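Local atomic coordinates of putative alpha/beta hydrolase FOLD protein (Candidatus Nitrososphaera gargensis, PDB entry 5A62), a protein that probably acts as a carboxylesterase of the alpha/beta hydrolase fold, cleaving ester bonds by a serine-based mechanism. Residues Ser219-Phe224 against Gly245-Val250; Ala173-Glu178 against Val250-Pro255. All blocks are in the same frame, centred on the assembly; numbering follows the deposited sequence.

Contact 1. Residues Ser219-Phe224 against Gly245-Val250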
ATOM      1  N   SER A 219      -8.813 -13.355  23.316  1.00 15.60           N
ATOM      2  CA  SER A 219      -9.597 -14.460  22.761  1.00 15.92           C
ATOM      3  C   SER A 219     -10.682 -13.947  21.837  1.00 15.97           C
ATOM      4  O   SER A 219     -11.078 -14.692  20.950  1.00 18.26           O
ATOM      5  CB  SER A 219     -10.186 -15.318  23.884  1.00 17.41           C
ATOM      6  OG  SER A 219     -11.240 -14.641  24.546  1.00 19.75           O
ATOM      7  N   ASP A 220     -11.142 -12.727  22.000  1.00 18.14           N
ATOM      8  CA  ASP A 220     -12.162 -12.149  21.129  1.00 19.63           C
ATOM      9  C   ASP A 220     -11.643 -11.480  19.865  1.00 21.12           C
ATOM     10  O   ASP A 220     -12.436 -11.044  19.021  1.00 22.46           O
ATOM     11  CB  ASP A 220     -13.041 -11.189  21.930  1.00 20.92           C
ATOM     12  CG  ASP A 220     -13.876 -11.904  22.949  1.00 28.56           C
ATOM     13  OD1 ASP A 220     -14.293 -13.071  22.697  1.00 31.44           O
ATOM     14  OD2 ASP A 220     -14.103 -11.321  24.001  1.00 33.35           O
ATOM     15  N   ASP A 221     -10.316 -11.421  19.686  1.00 19.39           N
ATOM     16  CA  ASP A 221      -9.728 -10.808  18.498  1.00 18.47           C
ATOM     17  C   ASP A 221      -9.649 -11.903  17.437  1.00 20.34           C
ATOM     18  O   ASP A 221      -8.660 -12.636  17.345  1.00 18.43           O
ATOM     19  CB  ASP A 221      -8.336 -10.264  18.842  1.00 20.11           C
ATOM     20  CG  ASP A 221      -7.748  -9.443  17.726  1.00 21.11           C
ATOM     21  OD1 ASP A 221      -8.131  -9.641  16.530  1.00 20.52           O
ATOM     22  OD2 ASP A 221      -6.915  -8.507  17.999  1.00 21.75           O
ATOM     23  N   ASP A 222     -10.698 -12.056  16.639  1.00 17.90           N
ATOM     24  CA  ASP A 222     -10.774 -13.228  15.830  1.00 19.57           C
ATOM     25  C   ASP A 222      -9.620 -13.252  14.814  1.00 16.02           C
ATOM     26  O   ASP A 222      -9.108 -14.329  14.523  1.00 15.71           O
ATOM     27  CB  ASP A 222     -12.121 -13.250  15.079  1.00 23.17           C
ATOM     28  CG  ASP A 222     -13.342 -13.518  15.999  1.00 31.56           C
ATOM     29  OD1 ASP A 222     -13.214 -14.107  17.083  1.00 37.82           O
ATOM     30  OD2 ASP A 222     -14.461 -13.096  15.620  1.00 40.10           O
ATOM     31  N   VAL A 223      -9.279 -12.119  14.211  1.00 14.47           N
ATOM     32  CA  VAL A 223      -8.246 -12.098  13.211  1.00 14.17           C
ATOM     33  C   VAL A 223      -6.923 -12.518  13.814  1.00 13.47           C
ATOM     34  O   VAL A 223      -6.224 -13.407  13.269  1.00 11.79           O
ATOM     35  CB  VAL A 223      -8.113 -10.773  12.461  1.00 15.44           C
ATOM     36  CG1 VAL A 223      -6.868 -10.688  11.604  1.00 16.28           C
ATOM     37  CG2 VAL A 223      -9.359 -10.522  11.598  1.00 17.74           C
ATOM     38  N   PHE A 224      -6.520 -11.865  14.895  1.00 13.19           N
ATOM     39  CA  PHE A 224      -5.210 -12.227  15.472  1.00 13.35           C
ATOM     40  C   PHE A 224      -5.195 -13.547  16.143  1.00 13.05           C
ATOM     41  O   PHE A 224      -4.183 -14.214  16.128  1.00 13.18           O
ATOM     42  CB  PHE A 224      -4.631 -11.074  16.323  1.00 13.50           C
ATOM     43  CG  PHE A 224      -4.162  -9.953  15.456  1.00 15.27           C
ATOM     44  CD1 PHE A 224      -2.997 -10.076  14.721  1.00 16.61           C
ATOM     45  CD2 PHE A 224      -4.916  -8.831  15.292  1.00 17.59           C
ATOM     46  CE1 PHE A 224      -2.571  -9.071  13.898  1.00 18.98           C
ATOM     47  CE2 PHE A 224      -4.491  -7.801  14.477  1.00 17.97           C
ATOM     48  CZ  PHE A 224      -3.307  -7.928  13.778  1.00 19.48           C
ATOM     49  N   GLY A 245     -11.581 -13.281  27.048  1.00 19.69           N
ATOM     50  CA  GLY A 245     -12.455 -12.158  27.099  1.00 19.08           C
ATOM     51  C   GLY A 245     -11.938 -10.802  26.745  1.00 19.82           C
ATOM     52  O   GLY A 245     -12.653  -9.812  26.795  1.00 22.25           O
ATOM     53  N   SER A 246     -10.682 -10.734  26.296  1.00 18.79           N
ATOM     54  CA  SER A 246     -10.121  -9.513  25.783  1.00 16.66           C
ATOM     55  C   SER A 246     -10.145  -9.521  24.252  1.00 15.87           C
ATOM     56  O   SER A 246     -10.241 -10.578  23.630  1.00 16.15           O
ATOM     57  CB  SER A 246      -8.653  -9.371  26.229  1.00 18.36           C
ATOM     58  OG  SER A 246      -8.562  -9.209  27.645  1.00 18.61           O
ATOM     59  N   ASP A 247     -10.076  -8.339  23.674  1.00 17.12           N
ATOM     60  CA  ASP A 247     -10.141  -8.153  22.227  1.00 18.04           C
ATOM     61  C   ASP A 247      -8.958  -7.295  21.757  1.00 16.89           C
ATOM     62  O   ASP A 247      -7.928  -7.141  22.430  1.00 17.29           O
ATOM     63  CB  ASP A 247     -11.500  -7.482  21.978  1.00 21.63           C
ATOM     64  CG  ASP A 247     -12.066  -7.713  20.590  1.00 23.44           C
ATOM     65  OD1 ASP A 247     -11.315  -7.941  19.626  1.00 23.89           O
ATOM     66  OD2 ASP A 247     -13.338  -7.595  20.434  1.00 27.88           O
ATOM     67  N   HIS A 248      -9.043  -6.768  20.543  1.00 16.65           N
ATOM     68  CA  HIS A 248      -7.944  -6.103  19.901  1.00 16.21           C
ATOM     69  C   HIS A 248      -7.350  -4.982  20.721  1.00 16.15           C
ATOM     70  O   HIS A 248      -6.113  -4.847  20.833  1.00 15.78           O
ATOM     71  CB  HIS A 248      -8.438  -5.485  18.581  1.00 16.49           C
ATOM     72  CG  HIS A 248      -7.379  -4.786  17.784  1.00 21.82           C
ATOM     73  ND1 HIS A 248      -7.255  -3.410  17.764  1.00 26.49           N
ATOM     74  CD2 HIS A 248      -6.407  -5.261  16.975  1.00 27.99           C
ATOM     75  CE1 HIS A 248      -6.275  -3.063  16.948  1.00 27.85           C
ATOM     76  NE2 HIS A 248      -5.740  -4.169  16.469  1.00 26.66           N
ATOM     77  N   TRP A 249      -8.208  -4.152  21.301  1.00 14.44           N
ATOM     78  CA  TRP A 249      -7.758  -2.987  22.028  1.00 15.18           C
ATOM     79  C   TRP A 249      -7.467  -3.226  23.508  1.00 16.05           C
ATOM     80  O   TRP A 249      -7.698  -2.411  24.382  1.00 15.10           O
ATOM     81  CB  TRP A 249      -8.740  -1.824  21.820  1.00 14.92           C
ATOM     82  CG  TRP A 249      -8.685  -1.272  20.477  1.00 16.57           C
ATOM     83  CD1 TRP A 249      -9.563  -1.524  19.441  1.00 17.66           C
ATOM     84  CD2 TRP A 249      -7.667  -0.414  19.941  1.00 15.33           C
ATOM     85  NE1 TRP A 249      -9.157  -0.857  18.320  1.00 19.30           N
ATOM     86  CE2 TRP A 249      -8.018  -0.149  18.597  1.00 17.15           C
ATOM     87  CE3 TRP A 249      -6.527   0.219  20.482  1.00 15.39           C
ATOM     88  CZ2 TRP A 249      -7.244   0.671  17.779  1.00 18.00           C
ATOM     89  CZ3 TRP A 249      -5.765   1.011  19.659  1.00 17.39           C
ATOM     90  CH2 TRP A 249      -6.135   1.234  18.315  1.00 16.93           C
ATOM     91  N   VAL A 250      -6.868  -4.370  23.784  1.00 16.93           N
ATOM     92  CA  VAL A 250      -6.537  -4.777  25.139  1.00 15.92           C
ATOM     93  C   VAL A 250      -5.623  -3.755  25.806  1.00 15.08           C
ATOM     94  O   VAL A 250      -5.623  -3.615  27.020  1.00 15.75           O
ATOM     95  CB  VAL A 250      -5.895  -6.212  25.160  1.00 16.77           C
ATOM     96  CG1 VAL A 250      -4.529  -6.216  24.508  1.00 15.84           C
ATOM     97  CG2 VAL A 250      -5.837  -6.773  26.574  1.00 17.25           C
TER
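Asp220, Asp221 and Asp247 bring together the loops that follow strands 212-218 and 239-243, with His248 at the inner end. The outer end is polar and tied by one backbone bond and one to a serine hydroxyl: Asp220 N gives its hydrogen to Ser246 O (2.8 Å), arriving nearly along the C=O axis, and Ser219 OG accepts from Gly245 N at 2.9 Å. Asp220 has CG anti to its carbonyl carbon, so its side chain lies along the opposite loop. Its CB packs 3.9 Å from Asp247 CG, while OD2 rests beside Gly245 O without bonding. Asp247, CG anti to the backbone N, folds its carboxylate back so that OD1 accepts from its own neighbour, His248 N, at 2.7 Å. The same OD1 lies 3.5 Å from Asp221 CA.

Asp221 works through its two oxygens separately. OD1 caps helix 222-234, met by Phe224 N from well above the carboxylate plane over an almost straight bond (170°), which limits rotation of the group. OD2 is turned to His248, whose side chain runs alongside with its ring 66° to the carboxylate; the oxygen meets the ring edge in plane, 3.4 Å from CD2. Phe224 CE2 approaches His248 CD2 obliquely, at 4.0 Å. Next to CD2 in the ring, His248 NE2 is hydrogen-bonded to Ser99 OG, in a sequence resembling a nucleophile elbow.

Asp and His after these two strands, with Ser99, are consistent with a catalytic triad. As modelled, however, Asp221 presents OD2 to a C-H edge and this buried oxygen has no polar partner; the carboxylate could still polarise the imidazole and support a positive charge on it, while the like charge of Asp247 would tend to raise the proton affinity of Asp221.

Contact 2. Residues Ala173-Glu178 against Val250-Pro255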
ATOM      1  N   ALA A 173     -13.372   4.010  26.782  1.00 10.66           N
ATOM      2  CA  ALA A 173     -13.719   4.765  25.609  1.00  9.87           C
ATOM      3  C   ALA A 173     -13.043   6.109  25.506  1.00 10.13           C
ATOM      4  O   ALA A 173     -12.563   6.513  24.451  1.00 10.67           O
ATOM      5  CB  ALA A 173     -15.225   4.919  25.497  1.00 10.89           C
ATOM      6  N   ASP A 174     -13.007   6.825  26.635  1.00  9.87           N
ATOM      7  CA  ASP A 174     -12.478   8.115  26.602  1.00 10.65           C
ATOM      8  C   ASP A 174     -10.959   8.102  26.472  1.00 10.51           C
ATOM      9  O   ASP A 174     -10.408   8.995  25.805  1.00 12.12           O
ATOM     10  CB  ASP A 174     -12.921   8.879  27.883  1.00 12.18           C
ATOM     11  CG  ASP A 174     -14.300   9.336  27.803  1.00 15.20           C
ATOM     12  OD1 ASP A 174     -14.943   9.394  26.772  1.00 17.59           O
ATOM     13  OD2 ASP A 174     -14.828   9.735  28.888  1.00 20.65           O
ATOM     14  N   PHE A 175     -10.289   7.133  27.057  1.00 11.27           N
ATOM     15  CA  PHE A 175      -8.859   6.924  26.848  1.00 11.38           C
ATOM     16  C   PHE A 175      -8.560   6.622  25.351  1.00 13.00           C
ATOM     17  O   PHE A 175      -7.720   7.301  24.728  1.00 12.23           O
ATOM     18  CB  PHE A 175      -8.405   5.827  27.762  1.00 12.51           C
ATOM     19  CG  PHE A 175      -6.955   5.396  27.643  1.00 13.72           C
ATOM     20  CD1 PHE A 175      -5.949   6.281  27.365  1.00 15.74           C
ATOM     21  CD2 PHE A 175      -6.623   4.075  27.859  1.00 17.01           C
ATOM     22  CE1 PHE A 175      -4.608   5.830  27.326  1.00 14.96           C
ATOM     23  CE2 PHE A 175      -5.307   3.650  27.762  1.00 19.22           C
ATOM     24  CZ  PHE A 175      -4.310   4.559  27.521  1.00 15.63           C
ATOM     25  N   PHE A 176      -9.357   5.746  24.762  1.00 11.12           N
ATOM     26  CA  PHE A 176      -9.242   5.499  23.356  1.00 10.44           C
ATOM     27  C   PHE A 176      -9.418   6.761  22.538  1.00 11.10           C
ATOM     28  O   PHE A 176      -8.629   7.034  21.608  1.00 10.90           O
ATOM     29  CB  PHE A 176     -10.240   4.445  22.905  1.00 10.55           C
ATOM     30  CG  PHE A 176     -10.275   4.227  21.428  1.00 10.90           C
ATOM     31  CD1 PHE A 176      -9.422   3.363  20.840  1.00 10.88           C
ATOM     32  CD2 PHE A 176     -11.184   4.899  20.662  1.00 12.42           C
ATOM     33  CE1 PHE A 176      -9.450   3.175  19.468  1.00 12.10           C
ATOM     34  CE2 PHE A 176     -11.231   4.683  19.292  1.00 14.49           C
ATOM     35  CZ  PHE A 176     -10.334   3.828  18.742  1.00 12.11           C
ATOM     36  N   ARG A 177     -10.426   7.580  22.820  1.00 10.88           N
ATOM     37  CA  ARG A 177     -10.617   8.849  22.102  0.50 11.68           C
ATOM     38  C   ARG A 177      -9.403   9.715  22.155  1.00 12.45           C
ATOM     39  O   ARG A 177      -8.958  10.211  21.114  1.00 13.44           O
ATOM     40  CB  ARG A 177     -11.746   9.687  22.694  0.50 11.41           C
ATOM     41  CG  ARG A 177     -13.127   9.163  22.382  0.50 11.40           C
ATOM     42  CD  ARG A 177     -14.223  10.038  23.007  0.50 11.92           C
ATOM     43  NE  ARG A 177     -15.574   9.617  22.591  0.50 12.87           N
ATOM     44  CZ  ARG A 177     -16.365   8.807  23.298  0.50 13.03           C
ATOM     45  NH1 ARG A 177     -15.990   8.336  24.480  0.50 14.01           N
ATOM     46  NH2 ARG A 177     -17.554   8.435  22.810  0.50 14.39           N
ATOM     47  N   GLU A 178      -8.890   9.901  23.373  0.60 13.40           N
ATOM     48  CA  GLU A 178      -7.688  10.710  23.608  0.60 15.08           C
ATOM     49  C   GLU A 178      -6.609  10.282  22.650  0.60 13.49           C
ATOM     50  O   GLU A 178      -6.121  11.150  21.873  0.60 13.07           O
ATOM     51  CB  GLU A 178      -7.182  10.682  25.075  0.60 17.45           C
ATOM     52  CG  GLU A 178      -6.114  11.776  25.375  0.60 21.80           C
ATOM     53  CD  GLU A 178      -6.641  13.189  25.721  0.60 24.73           C
ATOM     54  OE1 GLU A 178      -7.578  13.725  25.044  0.60 24.54           O
ATOM     55  OE2 GLU A 178      -6.063  13.817  26.675  0.60 19.45           O
ATOM     56  N   VAL A 250      -6.868  -4.370  23.784  1.00 16.93           N
ATOM     57  CA  VAL A 250      -6.537  -4.777  25.139  1.00 15.92           C
ATOM     58  C   VAL A 250      -5.623  -3.755  25.806  1.00 15.08           C
ATOM     59  O   VAL A 250      -5.623  -3.615  27.020  1.00 15.75           O
ATOM     60  CB  VAL A 250      -5.895  -6.212  25.160  1.00 16.77           C
ATOM     61  CG1 VAL A 250      -4.529  -6.216  24.508  1.00 15.84           C
ATOM     62  CG2 VAL A 250      -5.837  -6.773  26.574  1.00 17.25           C
ATOM     63  N   VAL A 251      -4.779  -3.050  25.051  1.00 13.95           N
ATOM     64  CA  VAL A 251      -3.867  -2.056  25.582  0.50 14.32           C
ATOM     65  C   VAL A 251      -4.624  -0.827  26.134  1.00 13.49           C
ATOM     66  O   VAL A 251      -4.097  -0.072  26.921  1.00 15.19           O
ATOM     67  CB  VAL A 251      -2.808  -1.655  24.526  0.50 15.64           C
ATOM     68  CG1 VAL A 251      -3.449  -1.125  23.266  0.50 15.79           C
ATOM     69  CG2 VAL A 251      -1.815  -0.644  25.036  0.50 16.04           C
ATOM     70  N   ILE A 252      -5.847  -0.621  25.709  1.00 12.78           N
ATOM     71  CA  ILE A 252      -6.675   0.435  26.288  1.00 12.66           C
ATOM     72  C   ILE A 252      -7.265  -0.069  27.609  1.00 13.99           C
ATOM     73  O   ILE A 252      -7.281   0.706  28.574  1.00 15.05           O
ATOM     74  CB  ILE A 252      -7.824   0.791  25.331  1.00 13.33           C
ATOM     75  CG1 ILE A 252      -7.262   1.412  24.066  1.00 15.31           C
ATOM     76  CG2 ILE A 252      -8.891   1.678  25.982  1.00 14.47           C
ATOM     77  CD1 ILE A 252      -6.552   2.696  24.231  1.00 16.47           C
ATOM     78  N   GLU A 253      -7.759  -1.310  27.646  1.00 13.93           N
ATOM     79  CA  GLU A 253      -8.411  -1.822  28.851  1.00 15.26           C
ATOM     80  C   GLU A 253      -7.432  -2.176  29.961  1.00 15.46           C
ATOM     81  O   GLU A 253      -7.790  -2.112  31.130  1.00 16.68           O
ATOM     82  CB  GLU A 253      -9.225  -3.022  28.512  1.00 17.98           C
ATOM     83  CG  GLU A 253     -10.398  -2.602  27.637  1.00 22.59           C
ATOM     84  CD  GLU A 253     -11.524  -3.625  27.620  1.00 31.25           C
ATOM     85  OE1 GLU A 253     -11.332  -4.756  28.146  1.00 45.42           O
ATOM     86  OE2 GLU A 253     -12.609  -3.326  27.096  1.00 30.05           O
ATOM     87  N   LYS A 254      -6.224  -2.597  29.598  1.00 13.08           N
ATOM     88  CA  LYS A 254      -5.146  -2.900  30.545  1.00 13.10           C
ATOM     89  C   LYS A 254      -5.572  -3.898  31.614  1.00 13.71           C
ATOM     90  O   LYS A 254      -5.439  -3.626  32.807  1.00 14.85           O
ATOM     91  CB  LYS A 254      -4.557  -1.606  31.168  1.00 13.78           C
ATOM     92  CG  LYS A 254      -4.082  -0.616  30.107  1.00 15.62           C
ATOM     93  CD  LYS A 254      -3.141   0.457  30.627  1.00 16.21           C
ATOM     94  CE  LYS A 254      -2.701   1.475  29.561  1.00 17.61           C
ATOM     95  NZ  LYS A 254      -2.047   0.879  28.428  1.00 16.99           N
ATOM     96  N   PRO A 255      -5.997  -5.079  31.214  1.00 14.17           N
ATOM     97  CA  PRO A 255      -6.325  -6.064  32.248  1.00 15.71           C
ATOM     98  C   PRO A 255      -5.133  -6.525  32.987  1.00 14.80           C
ATOM     99  O   PRO A 255      -4.064  -6.773  32.436  1.00 14.99           O
ATOM    100  CB  PRO A 255      -6.967  -7.183  31.445  1.00 15.90           C
ATOM    101  CG  PRO A 255      -6.336  -7.076  30.109  1.00 16.45           C
ATOM    102  CD  PRO A 255      -6.199  -5.607  29.865  1.00 14.80           C
TER
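Phe175 reaches from helix 170-180 across to the short helix 250-253 and meets Ile252 on one face and backbone at its rim. Its CG stands anti to the backbone N (chi1 177°), which extends the ring away from its own helix. Ile252 crosses it obliquely: CD1 sits above the ring, displaced toward the rim, 4.2 Å from the centroid and 25° off the normal, a CH-pi contact. CG2, the other branch of Ile252, touches the edge atom CD2 of Phe175 at 3.8 Å. The same CD2 comes within 3.5 Å of Ile252 O, which lies in the ring plane, so that the aromatic C-H edge, rather than the face, is offered to the carbonyl.

Lys254 passes the far end of the ring at about a right angle, its CE 3.8 Å from Phe175 CE2. This aliphatic stem leads to a bend at chi4 that turns Lys254 NZ back to Val251 O, 2.7 Å away and in the carbonyl plane. NZ is also gripped by a salt bridge to Glu42 and a hydrogen bond to Ile38 O, so the ammonium group is held firmly while CE rests against the CE2-CZ side of the ring. Phe176, also anti at chi1, sends its ring away from Ile252; CD1 of Ile252 meets its base instead, 4.0 Å from Phe176 CA. The ring of Phe176 meets Trp249 edge to face.

The contact is mostly apolar, with one carbonyl at the ring edge and the Lys254 ammonium at its border. If the insertion that holds helix 170-180 is the cap, it rests here on helix 250-253, next to the loop 245-249 that carries His248. The insertion follows strand 116-122, where alpha/beta hydrolases commonly carry their cap.

From the N terminus, the chain first supplies helix 170-180 of the helical insertion, half of contact 2, before it runs on through strand 212-218 to residues 219-224. Contact 1 then closes a short loop, bridging 20 residues that hold most of helix 222-234 and strand 239-243, and so joins the ends of two neighbouring strands of the sheet. Contact 2 closes a much wider loop of 71 residues in which contact 1 is nested. Both end in the same part of the chain, sharing Val250, and Ser246 OG of contact 1 touches Pro255 CG of contact 2. Together they connect the insertion to the sheet edge beside the probable active site.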